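Local structure of nucleocapsid (Crimean-congo hemorrhagic fever virus, 4AKL) at residues 339-342 against 343-347; 429-432 against 433-437; 455-459 against 460-464. The protein binds single- and double-stranded RNA, probably packages the viral genome, and has a sequence-nonspecific DNA endonuclease activity. All blocks are in the same frame, centred on the assembly; numbering follows the deposited sequence. Where two conformers were deposited one is given.

Contact 1: residues 339-342 against 343-347; sequences RGTK and KMKKA
The guanidinium of Arg339, the one flat side-chain group here, meets residues 343-347 at its edge through water: NH1 gives an in-plane bond of 2.6 Å to the oxygen of water 1, which passes a weak bond to the backbone O of Lys343. NE is bonded to the carbonyl of His337, which helps to fix the group. Nearer the backbone, the aliphatic part of the chain does the touching, Arg339 CG lying 3.7 Å from Lys343 CB. CG of Arg339 sits between its own backbone N and carbonyl carbon (chi1 77°), which turns the methylenes over the start of the helix. Gly340 is the N-cap, and its carbonyl O accepts the first helical bond, from Met344 N at 3.0 Å; Thr341 O to Lys345 N and Lys342 O to Lys346 N follow in the same i to i+4 pattern. Thr341 and Lys345 run alongside each other, pointing the same way, with the methyl CG2 of Thr341 3.7 Å from Lys345 CD. Lys342 is the busier neighbour. Bent at chi2 (86°) and chi3, it slants across Lys346 in the conformers given; both side chains have a second conformer, which leaves the details of their meeting doubtful. In these conformers the two ammonium groups share water 2, which accepts from Lys342 NZ at 2.9 Å and more weakly from Lys346 NZ, and Lys345 NZ stands 4.0 Å from Lys342 NZ. Met344 leaves on the inner side, toward Leu334 of helix 324-336 and Ala382. The positive charges would be expected to repel, eased by water and by the mobility of the chains; Lys342 and Lys346 make the start of helix 341-350 basic on its exposed side, while Lys345 packs on Phe363.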
loop_
_atom_site.group_PDB
_atom_site.type_symbol
_atom_site.label_atom_id
_atom_site.label_comp_id
_atom_site.label_asym_id
_atom_site.label_seq_id
_atom_site.Cartn_x
_atom_site.Cartn_y
_atom_site.Cartn_z
ATOM N N ARG A 339 -14.877 -15.271 -13.373
ATOM C CA ARG A 339 -16.097 -15.834 -12.834
ATOM C C ARG A 339 -16.412 -15.087 -11.590
ATOM O O ARG A 339 -15.625 -14.242 -11.159
ATOM C CB ARG A 339 -15.980 -17.348 -12.573
ATOM C CG ARG A 339 -15.207 -17.806 -11.332
ATOM C CD ARG A 339 -13.719 -17.582 -11.413
ATOM N NE ARG A 339 -13.052 -18.224 -12.564
ATOM C CZ ARG A 339 -12.604 -19.491 -12.617
ATOM N NH1 ARG A 339 -12.738 -20.336 -11.587
ATOM N NH2 ARG A 339 -12.016 -19.923 -13.739
ATOM N N GLY A 340 -17.588 -15.394 -11.042
ATOM C CA GLY A 340 -18.053 -14.770 -9.832
ATOM C C GLY A 340 -17.183 -15.012 -8.602
ATOM O O GLY A 340 -16.469 -16.034 -8.507
ATOM N N THR A 341 -17.258 -14.038 -7.683
ATOM C CA THR A 341 -16.630 -14.083 -6.414
ATOM C C THR A 341 -17.109 -15.267 -5.634
ATOM O O THR A 341 -16.328 -15.904 -4.926
ATOM C CB THR A 341 -16.994 -12.855 -5.618
ATOM O OG1 THR A 341 -16.436 -11.716 -6.269
ATOM C CG2 THR A 341 -16.471 -12.931 -4.167
ATOM N N LYS A 342 -18.391 -15.575 -5.740
ATOM C CA LYS A 342 -18.881 -16.689 -5.006
ATOM C C LYS A 342 -18.225 -17.986 -5.500
ATOM O O LYS A 342 -17.812 -18.787 -4.685
ATOM C CB LYS A 342 -20.420 -16.748 -4.990
ATOM C CG LYS A 342 -20.988 -17.827 -4.061
ATOM C CD LYS A 342 -21.144 -17.369 -2.600
ATOM C CE LYS A 342 -19.839 -16.870 -1.955
ATOM N NZ LYS A 342 -20.013 -16.565 -0.576
ATOM N N LYS A 343 -18.095 -18.156 -6.809
ATOM C CA LYS A 343 -17.430 -19.340 -7.365
ATOM C C LYS A 343 -15.962 -19.431 -7.004
ATOM O O LYS A 343 -15.455 -20.525 -6.794
ATOM C CB LYS A 343 -17.589 -19.390 -8.909
ATOM C CG LYS A 343 -19.020 -19.688 -9.371
ATOM C CD LYS A 343 -19.212 -19.230 -10.831
ATOM C CE LYS A 343 -20.556 -19.657 -11.407
ATOM N NZ LYS A 343 -21.710 -19.507 -10.444
ATOM N N MET A 344 -15.255 -18.291 -6.940
ATOM C CA MET A 344 -13.840 -18.292 -6.484
ATOM C C MET A 344 -13.816 -18.761 -5.025
ATOM O O MET A 344 -13.014 -19.583 -4.642
ATOM C CB MET A 344 -13.271 -16.887 -6.640
ATOM C CG MET A 344 -11.842 -16.672 -6.287
ATOM S SD MET A 344 -11.618 -16.417 -4.519
ATOM C CE MET A 344 -12.181 -14.707 -4.515
ATOM N N LYS A 345 -14.745 -18.282 -4.213
ATOM C CA LYS A 345 -14.689 -18.605 -2.808
ATOM C C LYS A 345 -14.976 -20.078 -2.532
ATOM O O LYS A 345 -14.293 -20.704 -1.668
ATOM C CB LYS A 345 -15.595 -17.669 -2.019
ATOM C CG LYS A 345 -15.011 -16.316 -1.885
ATOM C CD LYS A 345 -15.983 -15.272 -1.307
ATOM C CE LYS A 345 -15.969 -15.264 0.159
ATOM N NZ LYS A 345 -16.981 -14.294 0.693
ATOM N N LYS A 346 -15.926 -20.643 -3.303
ATOM C CA LYS A 346 -16.322 -22.036 -3.176
ATOM C C LYS A 346 -15.227 -22.998 -3.630
ATOM O O LYS A 346 -15.130 -24.151 -3.124
ATOM C CB LYS A 346 -17.634 -22.314 -3.970
ATOM C CG LYS A 346 -18.855 -21.429 -3.530
ATOM C CD LYS A 346 -19.386 -21.746 -2.112
ATOM C CE LYS A 346 -20.246 -20.564 -1.560
ATOM N NZ LYS A 346 -20.670 -20.781 -0.128
ATOM N N ALA A 347 -14.418 -22.537 -4.582
ATOM C CA ALA A 347 -13.313 -23.333 -5.091
ATOM C C ALA A 347 -12.209 -23.462 -4.017
ATOM O O ALA A 347 -11.559 -24.522 -3.919
ATOM C CB ALA A 347 -12.748 -22.715 -6.354
HETATM O O HOH W 1 -13.651 -20.678 -9.228
HETATM O O HOH W 2 -18.351 -18.834 0.198
#

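Contact 2: residues 429-432 against 433-437; sequences TIVK and LFEIQ
The middle of helix 425-440 holds this contact, with four successive i to i+4 bonds joining 429-432 to 433-437. One of the straighter ones, 162° at the hydrogen, runs from Glu435 N to Val431 O over 2.8 Å. On one face of the helix, a turn apart, the side chains of Val431 and Glu435 lie side by side and point the same way: Val431 CG1, anti to its own N (chi1 160°), rests 3.7 Å from Glu435 CD. Lys432 comes across Glu435 at an angle and touches it with a methylene, CD to OE1 3.4 Å. The charges themselves stay apart, NZ of Lys432 standing 4.5 Å from OE1 of Glu435, consistent with each having a partner elsewhere: Lys432 in a salt bridge with Asp44, Glu435 OE2 at the hydroxyl of Ser165. Leu433 and Ile436 fold back over the preceding turn, Ile436 CG1 lying 3.1 Å from Lys432 O and Leu433 CG 3.4 Å from Thr429 O. Both then face helix 56-71, while Ile430 and Phe434 turn to helix 450-460. Such an arrangement is typical of a buried helix in a predominantly helical globular domain, its partly exposed polar ends held by neighbouring segments.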
loop_
_atom_site.group_PDB
_atom_site.type_symbol
_atom_site.label_atom_id
_atom_site.label_comp_id
_atom_site.label_asym_id
_atom_site.label_seq_id
_atom_site.Cartn_x
_atom_site.Cartn_y
_atom_site.Cartn_z
ATOM N N THR A 429 -7.913 3.744 -19.754
ATOM C CA THR A 429 -8.461 2.478 -19.331
ATOM C C THR A 429 -9.063 2.542 -17.910
ATOM O O THR A 429 -10.106 1.914 -17.649
ATOM C CB THR A 429 -7.368 1.418 -19.400
ATOM O OG1 THR A 429 -6.809 1.411 -20.717
ATOM C CG2 THR A 429 -7.903 0.001 -19.000
ATOM N N ILE A 430 -8.406 3.271 -16.998
ATOM C CA ILE A 430 -8.931 3.545 -15.656
ATOM C C ILE A 430 -10.293 4.229 -15.726
ATOM O O ILE A 430 -11.215 3.839 -15.058
ATOM C CB ILE A 430 -7.958 4.435 -14.843
ATOM C CG1 ILE A 430 -6.721 3.627 -14.402
ATOM C CG2 ILE A 430 -8.628 5.008 -13.592
ATOM C CD1 ILE A 430 -5.566 4.421 -13.740
ATOM N N VAL A 431 -10.381 5.261 -16.561
ATOM C CA VAL A 431 -11.591 6.071 -16.769
ATOM C C VAL A 431 -12.746 5.240 -17.347
ATOM O O VAL A 431 -13.917 5.358 -16.902
ATOM C CB VAL A 431 -11.269 7.293 -17.720
ATOM C CG1 VAL A 431 -12.488 7.846 -18.338
ATOM C CG2 VAL A 431 -10.508 8.348 -16.962
ATOM N N LYS A 432 -12.422 4.413 -18.334
ATOM C CA LYS A 432 -13.421 3.608 -18.966
ATOM C C LYS A 432 -13.955 2.614 -17.936
ATOM O O LYS A 432 -15.161 2.362 -17.933
ATOM C CB LYS A 432 -12.933 2.917 -20.241
ATOM C CG LYS A 432 -14.044 2.802 -21.321
ATOM C CD LYS A 432 -14.357 4.227 -21.898
ATOM C CE LYS A 432 -14.822 4.265 -23.300
ATOM N NZ LYS A 432 -16.276 4.086 -23.512
ATOM N N LEU A 433 -13.105 2.094 -17.037
ATOM C CA LEU A 433 -13.611 1.202 -15.972
ATOM C C LEU A 433 -14.515 1.922 -14.969
ATOM O O LEU A 433 -15.513 1.346 -14.496
ATOM C CB LEU A 433 -12.523 0.506 -15.209
ATOM C CG LEU A 433 -11.796 -0.528 -16.038
ATOM C CD1 LEU A 433 -10.420 -0.773 -15.444
ATOM C CD2 LEU A 433 -12.598 -1.842 -16.155
ATOM N N PHE A 434 -14.157 3.150 -14.639
ATOM C CA PHE A 434 -14.962 3.970 -13.784
ATOM C C PHE A 434 -16.350 4.211 -14.430
ATOM O O PHE A 434 -17.333 4.020 -13.784
ATOM C CB PHE A 434 -14.260 5.315 -13.505
ATOM C CG PHE A 434 -15.080 6.273 -12.662
ATOM C CD1 PHE A 434 -15.154 6.121 -11.278
ATOM C CD2 PHE A 434 -15.750 7.324 -13.234
ATOM C CE1 PHE A 434 -15.893 7.022 -10.515
ATOM C CE2 PHE A 434 -16.496 8.231 -12.449
ATOM C CZ PHE A 434 -16.562 8.063 -11.113
ATOM N N GLU A 435 -16.383 4.599 -15.698
ATOM C CA GLU A 435 -17.619 4.909 -16.385
ATOM C C GLU A 435 -18.485 3.669 -16.407
ATOM O O GLU A 435 -19.683 3.726 -16.140
ATOM C CB GLU A 435 -17.351 5.490 -17.780
ATOM C CG GLU A 435 -16.691 6.928 -17.702
ATOM C CD GLU A 435 -16.117 7.445 -19.035
ATOM O OE1 GLU A 435 -15.684 6.631 -19.897
ATOM O OE2 GLU A 435 -16.097 8.684 -19.225
ATOM N N ILE A 436 -17.865 2.529 -16.678
ATOM C CA ILE A 436 -18.579 1.256 -16.657
ATOM C C ILE A 436 -19.156 0.953 -15.254
ATOM O O ILE A 436 -20.363 0.589 -15.147
ATOM C CB ILE A 436 -17.701 0.114 -17.160
ATOM C CG1 ILE A 436 -17.392 0.288 -18.637
ATOM C CG2 ILE A 436 -18.370 -1.245 -16.960
ATOM C CD1 ILE A 436 -16.269 -0.587 -19.090
ATOM N N GLN A 437 -18.349 1.092 -14.193
ATOM C CA GLN A 437 -18.855 0.893 -12.804
ATOM C C GLN A 437 -20.022 1.833 -12.542
ATOM O O GLN A 437 -21.041 1.429 -11.906
ATOM C CB GLN A 437 -17.830 1.150 -11.662
ATOM C CG GLN A 437 -16.467 0.446 -11.728
ATOM C CD GLN A 437 -15.511 0.721 -10.507
ATOM O OE1 GLN A 437 -14.216 0.723 -10.618
ATOM N NE2 GLN A 437 -16.142 0.909 -9.333
#

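Contact 3: residues 455-459 against 460-464; sequences LHQSL and VGKQS
Val460, Gln457 and Lys462 carry most of this contact, where helix 450-460 ends. Val460 sets both methyls against the preceding residues. Its CG1 lies over one face of the His456 ring in a CH-pi contact, 4.3 Å from the centroid and 27° off the normal, while CG2, wedged between its own N and carbonyl carbon, presses to 3.1 Å from Gln457 O. That carbonyl takes the 6→1 bond of a Schellman motif: Lys462 N donates to it at 3.1 Å, nearly along the C=O axis. The 5→2 partner is the weak bond from Gly461 N to Ser458 O, 3.2 Å long. With its positive phi of 113°, Gly461 lets the motif close the helix and send the chain away. Lys462 then runs back across Gln457, its CD 3.9 Å from Gln457 CB, and a bend at chi3 (68°) brings NZ to a weak bond of 3.4 Å with Gln457 OE1. Water 3 bridges Ser458 O and, weakly, Lys462 O. The turn is buried among several elements: Leu459 packs on Leu170 of helix 163-181 and on Tyr156 of strand 155-156, Ser458 OG bonds the Tyr156 hydroxyl, and Ser458 touches Cys426 of helix 425-440.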
loop_
_atom_site.group_PDB
_atom_site.type_symbol
_atom_site.label_atom_id
_atom_site.label_comp_id
_atom_site.label_asym_id
_atom_site.label_seq_id
_atom_site.Cartn_x
_atom_site.Cartn_y
_atom_site.Cartn_z
ATOM N N LEU A 455 -6.300 5.149 -10.154
ATOM C CA LEU A 455 -5.929 6.532 -10.508
ATOM C C LEU A 455 -4.993 7.175 -9.489
ATOM O O LEU A 455 -4.019 7.838 -9.844
ATOM C CB LEU A 455 -7.175 7.414 -10.677
ATOM C CG LEU A 455 -6.950 8.878 -11.136
ATOM C CD1 LEU A 455 -6.213 8.941 -12.446
ATOM C CD2 LEU A 455 -8.275 9.657 -11.226
ATOM N N HIS A 456 -5.316 6.972 -8.231
ATOM C CA HIS A 456 -4.545 7.505 -7.115
ATOM C C HIS A 456 -3.103 7.051 -7.246
ATOM O O HIS A 456 -2.198 7.848 -7.249
ATOM C CB HIS A 456 -5.158 7.037 -5.802
ATOM C CG HIS A 456 -4.508 7.614 -4.607
ATOM N ND1 HIS A 456 -4.767 8.896 -4.161
ATOM C CD2 HIS A 456 -3.598 7.093 -3.761
ATOM C CE1 HIS A 456 -4.034 9.134 -3.087
ATOM N NE2 HIS A 456 -3.323 8.052 -2.821
ATOM N N GLN A 457 -2.939 5.754 -7.406
ATOM C CA GLN A 457 -1.647 5.135 -7.588
ATOM C C GLN A 457 -0.902 5.611 -8.804
ATOM O O GLN A 457 0.283 5.733 -8.731
ATOM C CB GLN A 457 -1.804 3.626 -7.628
ATOM C CG GLN A 457 -2.087 3.150 -6.204
ATOM C CD GLN A 457 -2.452 1.769 -6.150
ATOM O OE1 GLN A 457 -1.850 0.915 -6.810
ATOM N NE2 GLN A 457 -3.451 1.487 -5.363
ATOM N N SER A 458 -1.599 5.844 -9.918
ATOM C CA SER A 458 -0.964 6.432 -11.075
ATOM C C SER A 458 -0.543 7.846 -10.756
ATOM O O SER A 458 0.500 8.268 -11.191
ATOM C CB SER A 458 -1.904 6.457 -12.285
ATOM O OG SER A 458 -1.197 6.804 -13.439
ATOM N N LEU A 459 -1.346 8.570 -9.993
ATOM C CA LEU A 459 -1.039 9.972 -9.629
ATOM C C LEU A 459 0.141 10.120 -8.628
ATOM O O LEU A 459 0.822 11.166 -8.633
ATOM C CB LEU A 459 -2.280 10.703 -9.089
ATOM C CG LEU A 459 -3.447 11.014 -10.044
ATOM C CD1 LEU A 459 -4.517 11.689 -9.250
ATOM C CD2 LEU A 459 -3.036 11.896 -11.268
ATOM N N VAL A 460 0.375 9.103 -7.783
ATOM C CA VAL A 460 1.513 9.141 -6.895
ATOM C C VAL A 460 2.810 8.852 -7.692
ATOM O O VAL A 460 3.883 9.190 -7.231
ATOM C CB VAL A 460 1.393 8.209 -5.674
ATOM C CG1 VAL A 460 0.038 8.464 -4.899
ATOM C CG2 VAL A 460 1.525 6.801 -6.085
ATOM N N GLY A 461 2.680 8.256 -8.878
ATOM C CA GLY A 461 3.780 8.013 -9.782
ATOM C C GLY A 461 4.127 6.561 -9.988
ATOM O O GLY A 461 5.174 6.277 -10.591
ATOM N N LYS A 462 3.285 5.635 -9.516
ATOM C CA LYS A 462 3.563 4.224 -9.693
ATOM C C LYS A 462 3.420 3.890 -11.153
ATOM O O LYS A 462 2.434 4.254 -11.774
ATOM C CB LYS A 462 2.638 3.309 -8.845
ATOM C CG LYS A 462 2.870 3.432 -7.329
ATOM C CD LYS A 462 1.836 2.690 -6.431
ATOM C CE LYS A 462 1.952 1.157 -6.563
ATOM N NZ LYS A 462 1.236 0.315 -5.512
ATOM N N GLN A 463 4.415 3.211 -11.685
ATOM C CA GLN A 463 4.406 2.712 -13.036
ATOM C C GLN A 463 4.588 1.176 -13.121
ATOM O O GLN A 463 4.904 0.647 -14.183
ATOM C CB GLN A 463 5.481 3.418 -13.822
ATOM C CG GLN A 463 5.168 4.871 -13.966
ATOM C CD GLN A 463 6.120 5.591 -14.808
ATOM O OE1 GLN A 463 5.992 6.779 -14.941
ATOM N NE2 GLN A 463 7.099 4.894 -15.405
ATOM N N SER A 464 4.377 0.494 -11.993
ATOM C CA SER A 464 4.411 -0.936 -11.879
ATOM C C SER A 464 3.632 -1.305 -10.629
ATOM O O SER A 464 3.631 -0.517 -9.646
ATOM C CB SER A 464 5.842 -1.430 -11.741
ATOM O OG SER A 464 5.923 -2.762 -11.256
HETATM O O HOH W 3 2.143 7.433 -13.052
#

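The three contacts sample a helix start, a helix middle and a helix end. Contact 1 is largely exposed, with Met344 and Lys345 turned inward; its centre is about 23 Å from that of contact 2 and 29 Å from that of contact 3, and it touches neither. Its chemistry is that of lysines, an arginine and water. Contacts 2 and 3 are buried and belong to successive helices, 425-440 and 450-460, which meet directly where Ile430 CD1 packs 3.7 Å from Leu455 N; both also lean on helix 163-181. In contact 2 aliphatic groups dominate; its lysine pairs with Asp44 and its glutamate bonds a serine hydroxyl. Contact 3 instead spends backbone groups on ending its helix, with a ring face and one weak lysine-amide bond beside them.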